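Local structure of ketosynthase (Streptomyces sp. MSC090213JE08, 6KXD) at residues T48-A52 with S62-T66; S204-F208 with L229-C233. The protein is a subunit of the ishigamide ketosynthase/chain length factor, which probably elongates the polyketide chain by decarboxylative condensation in a highly reducing type II polyketide synthase. All coordinates share one frame; numbering follows the deposited sequence.

Contact 1: T48-A52 with S62-T66; sequences TAVKA and SDVCT
The carboxylate of D63 meets the side chain of K51, which lies alongside it and points the same way. CD, CE and NZ of K51 all pass OD1 on the same side of the carboxylate plane. K51 NZ forms a salt bridge with D63 OD1 at 2.5 Å, so short that the exact length is doubtful. The other oxygen is farther off, with D63 OD2 3.5 Å from K51 NZ. K51 bends at chi2 (-64°) and again near its end, which swings NZ across the pair to this carboxylate. The pairing lies on an exposed face, where solvent probably weakens it.

The backbones form an antiparallel hairpin. V50 and V64 are its hydrogen-bonded pair, and V64 N reaches V50 O in a nearly straight line at 2.7 Å. The return bond, V50 N to V64 O, is equally long, but its donor is tilted 22° from the carbonyl plane. K51 and D63 form the next, non-hydrogen-bonded pair. Beyond them A52 N bonds to S62 O at 2.6 Å, with a more bent N-H angle of 138°.

V50 and V64 share the opposite face from K51 and D63. Their CG2 methyls come only within 4.2 Å of each other. V64 sets CG2 between its own backbone N and carbonyl carbon, and this methyl lies against A52 CB at 3.7 Å. At the other end C65 SG packs near A49 CB.

A52 also touches L59 in the long loop of the hairpin. T48 OG1 is bound by the backbone O of L324, and its side chain packs on P30 and Y31. Strand 50-51 pairs with strand 63-65, which in turn lies parallel beside strand 229-240.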
ATOM      1  N   THR B  48      -7.057  29.252  -4.125  1.00 54.30           N
ATOM      2  CA  THR B  48      -7.550  28.539  -2.938  1.00 46.86           C
ATOM      3  C   THR B  48      -6.712  28.833  -1.691  1.00 48.31           C
ATOM      4  O   THR B  48      -7.119  28.491  -0.583  1.00 49.83           O
ATOM      5  CB  THR B  48      -7.643  27.029  -3.207  1.00 45.65           C
ATOM      6  OG1 THR B  48      -6.337  26.459  -3.313  1.00 43.70           O
ATOM      7  CG2 THR B  48      -8.430  26.724  -4.458  1.00 49.91           C
ATOM      8  N   ALA B  49      -5.557  29.473  -1.875  1.00 47.59           N
ATOM      9  CA  ALA B  49      -4.653  29.744  -0.808  1.00 49.38           C
ATOM     10  C   ALA B  49      -5.376  30.640   0.204  1.00 52.63           C
ATOM     11  O   ALA B  49      -6.082  31.541  -0.170  1.00 54.50           O
ATOM     12  CB  ALA B  49      -3.382  30.378  -1.328  1.00 53.53           C
ATOM     13  N   VAL B  50      -5.263  30.281   1.477  1.00 53.59           N
ATOM     14  CA  VAL B  50      -5.732  31.093   2.587  1.00 53.18           C
ATOM     15  C   VAL B  50      -4.610  31.092   3.611  1.00 52.98           C
ATOM     16  O   VAL B  50      -3.656  30.309   3.496  1.00 55.37           O
ATOM     17  CB  VAL B  50      -7.041  30.564   3.212  1.00 54.16           C
ATOM     18  CG1 VAL B  50      -8.195  30.588   2.217  1.00 54.95           C
ATOM     19  CG2 VAL B  50      -6.845  29.168   3.815  1.00 55.90           C
ATOM     20  N   LYS B  51      -4.748  31.989   4.584  1.00 51.83           N
ATOM     21  CA  LYS B  51      -3.901  32.073   5.726  1.00 56.86           C
ATOM     22  C   LYS B  51      -4.273  30.925   6.649  1.00 52.03           C
ATOM     23  O   LYS B  51      -5.453  30.655   6.855  1.00 54.98           O
ATOM     24  CB  LYS B  51      -4.081  33.438   6.394  1.00 57.95           C
ATOM     25  CG  LYS B  51      -3.457  34.580   5.606  1.00 60.24           C
ATOM     26  CD  LYS B  51      -1.954  34.472   5.501  1.00 65.88           C
ATOM     27  CE  LYS B  51      -1.308  35.653   4.811  1.00 65.38           C
ATOM     28  NZ  LYS B  51      -0.278  35.213   3.845  1.00 66.14           N
ATOM     29  N   ALA B  52      -3.256  30.255   7.178  1.00 53.01           N
ATOM     30  CA  ALA B  52      -3.471  28.996   7.877  1.00 57.56           C
ATOM     31  C   ALA B  52      -4.140  29.302   9.215  1.00 66.33           C
ATOM     32  O   ALA B  52      -3.887  30.351   9.802  1.00 61.47           O
ATOM     33  CB  ALA B  52      -2.172  28.270   8.066  1.00 58.28           C
ATOM     34  N   SER B  62       2.634  30.456   6.109  1.00 56.65           N
ATOM     35  CA  SER B  62       1.342  30.848   6.644  1.00 56.05           C
ATOM     36  C   SER B  62       0.252  30.535   5.624  1.00 50.15           C
ATOM     37  O   SER B  62      -0.911  30.458   5.980  1.00 58.02           O
ATOM     38  CB  SER B  62       1.333  32.314   7.008  1.00 59.79           C
ATOM     39  OG  SER B  62       1.733  33.103   5.891  1.00 62.40           O
ATOM     40  N   ASP B  63       0.652  30.423   4.353  1.00 49.98           N
ATOM     41  CA  ASP B  63      -0.272  30.253   3.271  1.00 51.29           C
ATOM     42  C   ASP B  63      -0.513  28.747   3.072  1.00 54.42           C
ATOM     43  O   ASP B  63       0.443  27.968   3.002  1.00 52.03           O
ATOM     44  CB  ASP B  63       0.268  30.938   2.022  1.00 58.58           C
ATOM     45  CG  ASP B  63       0.169  32.457   2.105  1.00 58.95           C
ATOM     46  OD1 ASP B  63      -0.665  32.941   2.893  1.00 60.55           O
ATOM     47  OD2 ASP B  63       0.883  33.132   1.347  1.00 72.09           O
ATOM     48  N   VAL B  64      -1.794  28.365   3.008  1.00 50.31           N
ATOM     49  CA  VAL B  64      -2.195  26.961   2.863  1.00 51.89           C
ATOM     50  C   VAL B  64      -3.452  26.875   1.994  1.00 49.62           C
ATOM     51  O   VAL B  64      -4.315  27.764   1.970  1.00 46.99           O
ATOM     52  CB  VAL B  64      -2.413  26.259   4.218  1.00 49.32           C
ATOM     53  CG1 VAL B  64      -1.153  26.211   5.069  1.00 56.09           C
ATOM     54  CG2 VAL B  64      -3.566  26.849   5.005  1.00 46.04           C
ATOM     55  N   CYS B  65      -3.581  25.731   1.316  1.00 46.98           N
ATOM     56  CA  CYS B  65      -4.740  25.430   0.559  1.00 42.26           C
ATOM     57  C   CYS B  65      -5.494  24.306   1.266  1.00 45.78           C
ATOM     58  O   CYS B  65      -5.436  23.133   0.862  1.00 42.05           O
ATOM     59  CB  CYS B  65      -4.399  25.058  -0.877  1.00 43.21           C
ATOM     60  SG  CYS B  65      -3.458  26.346  -1.735  1.00 46.31           S
ATOM     61  N   THR B  66      -6.175  24.683   2.346  1.00 44.40           N
ATOM     62  CA  THR B  66      -6.982  23.758   3.097  1.00 43.91           C
ATOM     63  C   THR B  66      -8.366  23.701   2.447  1.00 41.77           C
ATOM     64  O   THR B  66      -8.780  24.592   1.672  1.00 41.70           O
ATOM     65  CB  THR B  66      -7.095  24.176   4.575  1.00 47.38           C
ATOM     66  OG1 THR B  66      -7.298  25.581   4.553  1.00 47.49           O
ATOM     67  CG2 THR B  66      -5.885  23.840   5.420  1.00 49.75           C
TER

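Contact 2: S204-F208 with L229-C233; sequences SAEEF and LGEGC
The carboxylate of E231 reaches across to the backbone of F208. F208 N bonds to E231 OE1 at 2.8 Å, meeting it on the anti side and 34° out of the carboxylate plane. OE2 faces other partners, a salt bridge to R86 and the backbone N of V67. Beyond CG the chain of E231 is extended, which carries the buried charge this far. With an alanine here, F208 N and V67 N would probably lose an acceptor, and R86 the carboxylate it pairs with. E206 N bonds to G232 O, and G232 N to E206 O, each at 2.8 Å.

These are neighbouring antiparallel strands, 199-206 and 229-240, in the buried sheet of a thiolase-like fold. The second strand is interrupted around E231, and a water fills in there, donating to E207 O and, at 2.6 Å, to G230 O. At the backbone angles of G232 (phi 142°, psi -158°) a side chain would jam against the preceding carbonyl O.

A205 CB meets C233 CB at 3.7 Å. The ring of F208 presents its edge to L229, with F208 CE1 3.9 Å from L229 CB. Helix 210-219 touches both F208 and L229 through A213.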
ATOM      1  N   SER B 204      -7.391   9.019  -4.164  1.00 34.39           N
ATOM      2  CA  SER B 204      -6.235   9.241  -3.344  1.00 35.52           C
ATOM      3  C   SER B 204      -6.518  10.433  -2.461  1.00 34.23           C
ATOM      4  O   SER B 204      -7.444  11.221  -2.756  1.00 35.94           O
ATOM      5  CB  SER B 204      -5.032   9.355  -4.256  1.00 34.24           C
ATOM      6  OG  SER B 204      -5.113  10.503  -5.094  1.00 36.64           O
ATOM      7  N   ALA B 205      -5.710  10.615  -1.387  1.00 34.07           N
ATOM      8  CA  ALA B 205      -6.066  11.599  -0.387  1.00 34.59           C
ATOM      9  C   ALA B 205      -4.826  12.072   0.350  1.00 34.26           C
ATOM     10  O   ALA B 205      -3.955  11.263   0.605  1.00 34.67           O
ATOM     11  CB  ALA B 205      -7.047  11.026   0.593  1.00 36.87           C
ATOM     12  N   GLU B 206      -4.858  13.342   0.757  1.00 36.03           N
ATOM     13  CA  GLU B 206      -3.794  13.881   1.557  1.00 38.05           C
ATOM     14  C   GLU B 206      -4.384  14.889   2.524  1.00 35.75           C
ATOM     15  O   GLU B 206      -5.146  15.734   2.129  1.00 37.83           O
ATOM     16  CB  GLU B 206      -2.820  14.613   0.638  1.00 37.17           C
ATOM     17  CG  GLU B 206      -1.521  15.058   1.299  1.00 38.80           C
ATOM     18  CD  GLU B 206      -0.447  13.990   1.464  1.00 44.68           C
ATOM     19  OE1 GLU B 206      -0.235  13.182   0.528  1.00 38.01           O
ATOM     20  OE2 GLU B 206       0.132  13.914   2.570  1.00 53.40           O
ATOM     21  N   GLU B 207      -4.083  14.745   3.806  1.00 37.97           N
ATOM     22  CA  GLU B 207      -4.546  15.713   4.757  1.00 38.76           C
ATOM     23  C   GLU B 207      -3.489  16.816   4.889  1.00 38.42           C
ATOM     24  O   GLU B 207      -2.304  16.590   4.712  1.00 37.60           O
ATOM     25  CB  GLU B 207      -4.803  15.083   6.123  1.00 38.09           C
ATOM     26  CG  GLU B 207      -3.513  14.715   6.833  1.00 39.89           C
ATOM     27  CD  GLU B 207      -3.645  14.049   8.190  1.00 38.58           C
ATOM     28  OE1 GLU B 207      -4.796  13.703   8.590  1.00 40.35           O
ATOM     29  OE2 GLU B 207      -2.599  13.806   8.797  1.00 42.78           O
ATOM     30  N   PHE B 208      -3.958  18.013   5.198  1.00 39.30           N
ATOM     31  CA  PHE B 208      -3.069  19.054   5.663  1.00 40.80           C
ATOM     32  C   PHE B 208      -2.832  18.843   7.174  1.00 44.03           C
ATOM     33  O   PHE B 208      -3.746  18.547   7.927  1.00 43.22           O
ATOM     34  CB  PHE B 208      -3.607  20.455   5.369  1.00 42.67           C
ATOM     35  CG  PHE B 208      -2.566  21.476   5.750  1.00 42.77           C
ATOM     36  CD1 PHE B 208      -1.558  21.818   4.866  1.00 49.25           C
ATOM     37  CD2 PHE B 208      -2.495  21.956   7.047  1.00 47.04           C
ATOM     38  CE1 PHE B 208      -0.547  22.686   5.256  1.00 47.16           C
ATOM     39  CE2 PHE B 208      -1.470  22.807   7.438  1.00 50.28           C
ATOM     40  CZ  PHE B 208      -0.518  23.186   6.533  1.00 47.24           C
ATOM     41  N   LEU B 229       1.031  24.141   0.260  1.00 42.01           N
ATOM     42  CA  LEU B 229       0.519  22.770   0.421  1.00 45.60           C
ATOM     43  C   LEU B 229      -1.006  22.820   0.407  1.00 46.30           C
ATOM     44  O   LEU B 229      -1.615  23.693   1.001  1.00 46.16           O
ATOM     45  CB  LEU B 229       1.026  22.182   1.736  1.00 50.02           C
ATOM     46  CG  LEU B 229       2.528  21.907   1.775  1.00 48.55           C
ATOM     47  CD1 LEU B 229       2.971  21.491   3.164  1.00 46.41           C
ATOM     48  CD2 LEU B 229       2.897  20.838   0.745  1.00 49.55           C
ATOM     49  N   GLY B 230      -1.576  21.803  -0.225  1.00 38.64           N
ATOM     50  CA  GLY B 230      -3.010  21.619  -0.275  1.00 40.13           C
ATOM     51  C   GLY B 230      -3.367  20.263   0.284  1.00 43.41           C
ATOM     52  O   GLY B 230      -2.525  19.495   0.793  1.00 45.98           O
ATOM     53  N   GLU B 231      -4.653  19.969   0.228  1.00 38.70           N
ATOM     54  CA  GLU B 231      -5.096  18.743   0.787  1.00 38.33           C
ATOM     55  C   GLU B 231      -6.400  18.352   0.107  1.00 35.29           C
ATOM     56  O   GLU B 231      -7.101  19.180  -0.497  1.00 37.14           O
ATOM     57  CB  GLU B 231      -5.309  18.890   2.293  1.00 40.00           C
ATOM     58  CG  GLU B 231      -6.373  19.906   2.622  1.00 42.47           C
ATOM     59  CD  GLU B 231      -6.914  19.884   4.051  1.00 42.44           C
ATOM     60  OE1 GLU B 231      -6.537  18.984   4.802  1.00 40.36           O
ATOM     61  OE2 GLU B 231      -7.709  20.779   4.401  1.00 42.76           O
ATOM     62  N   GLY B 232      -6.801  17.127   0.385  1.00 34.99           N
ATOM     63  CA  GLY B 232      -8.092  16.722   0.143  1.00 35.91           C
ATOM     64  C   GLY B 232      -8.134  15.296  -0.347  1.00 37.19           C
ATOM     65  O   GLY B 232      -7.211  14.507  -0.149  1.00 36.87           O
ATOM     66  N   CYS B 233      -9.224  14.963  -1.027  1.00 36.44           N
ATOM     67  CA  CYS B 233      -9.414  13.626  -1.546  1.00 37.91           C
ATOM     68  C   CYS B 233     -10.232  13.690  -2.833  1.00 37.77           C
ATOM     69  O   CYS B 233     -11.235  14.377  -2.914  1.00 36.64           O
ATOM     70  CB  CYS B 233     -10.150  12.737  -0.545  1.00 34.94           C
ATOM     71  SG  CYS B 233     -10.593  11.079  -1.140  1.00 37.44           S
TER
HETATM   72  O   HOH W   1      -1.123  18.665   2.788  1.00 55.94           O

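Overall arrangement
Contact 1 is partly buried, its centre about 19 Å from the chain centre. Contact 2 is fully buried, its centre about 8 Å from it. Their centres lie about 13 Å apart. Both are antiparallel pairings and meet where strand 63-65 runs beside strand 229-240: C65 N probably bonds to L229 O at 2.8 Å, and V64 CG1 packs on F208 CZ at 3.4 Å. Their charges differ with place. The hairpin at 48-52/62-66 carries an ion pair on an exposed face. In contact 2 buried glutamates are bound by backbone N-H groups, hydroxyls and an arginine. Contact 1 closes before contact 2 opens along the chain.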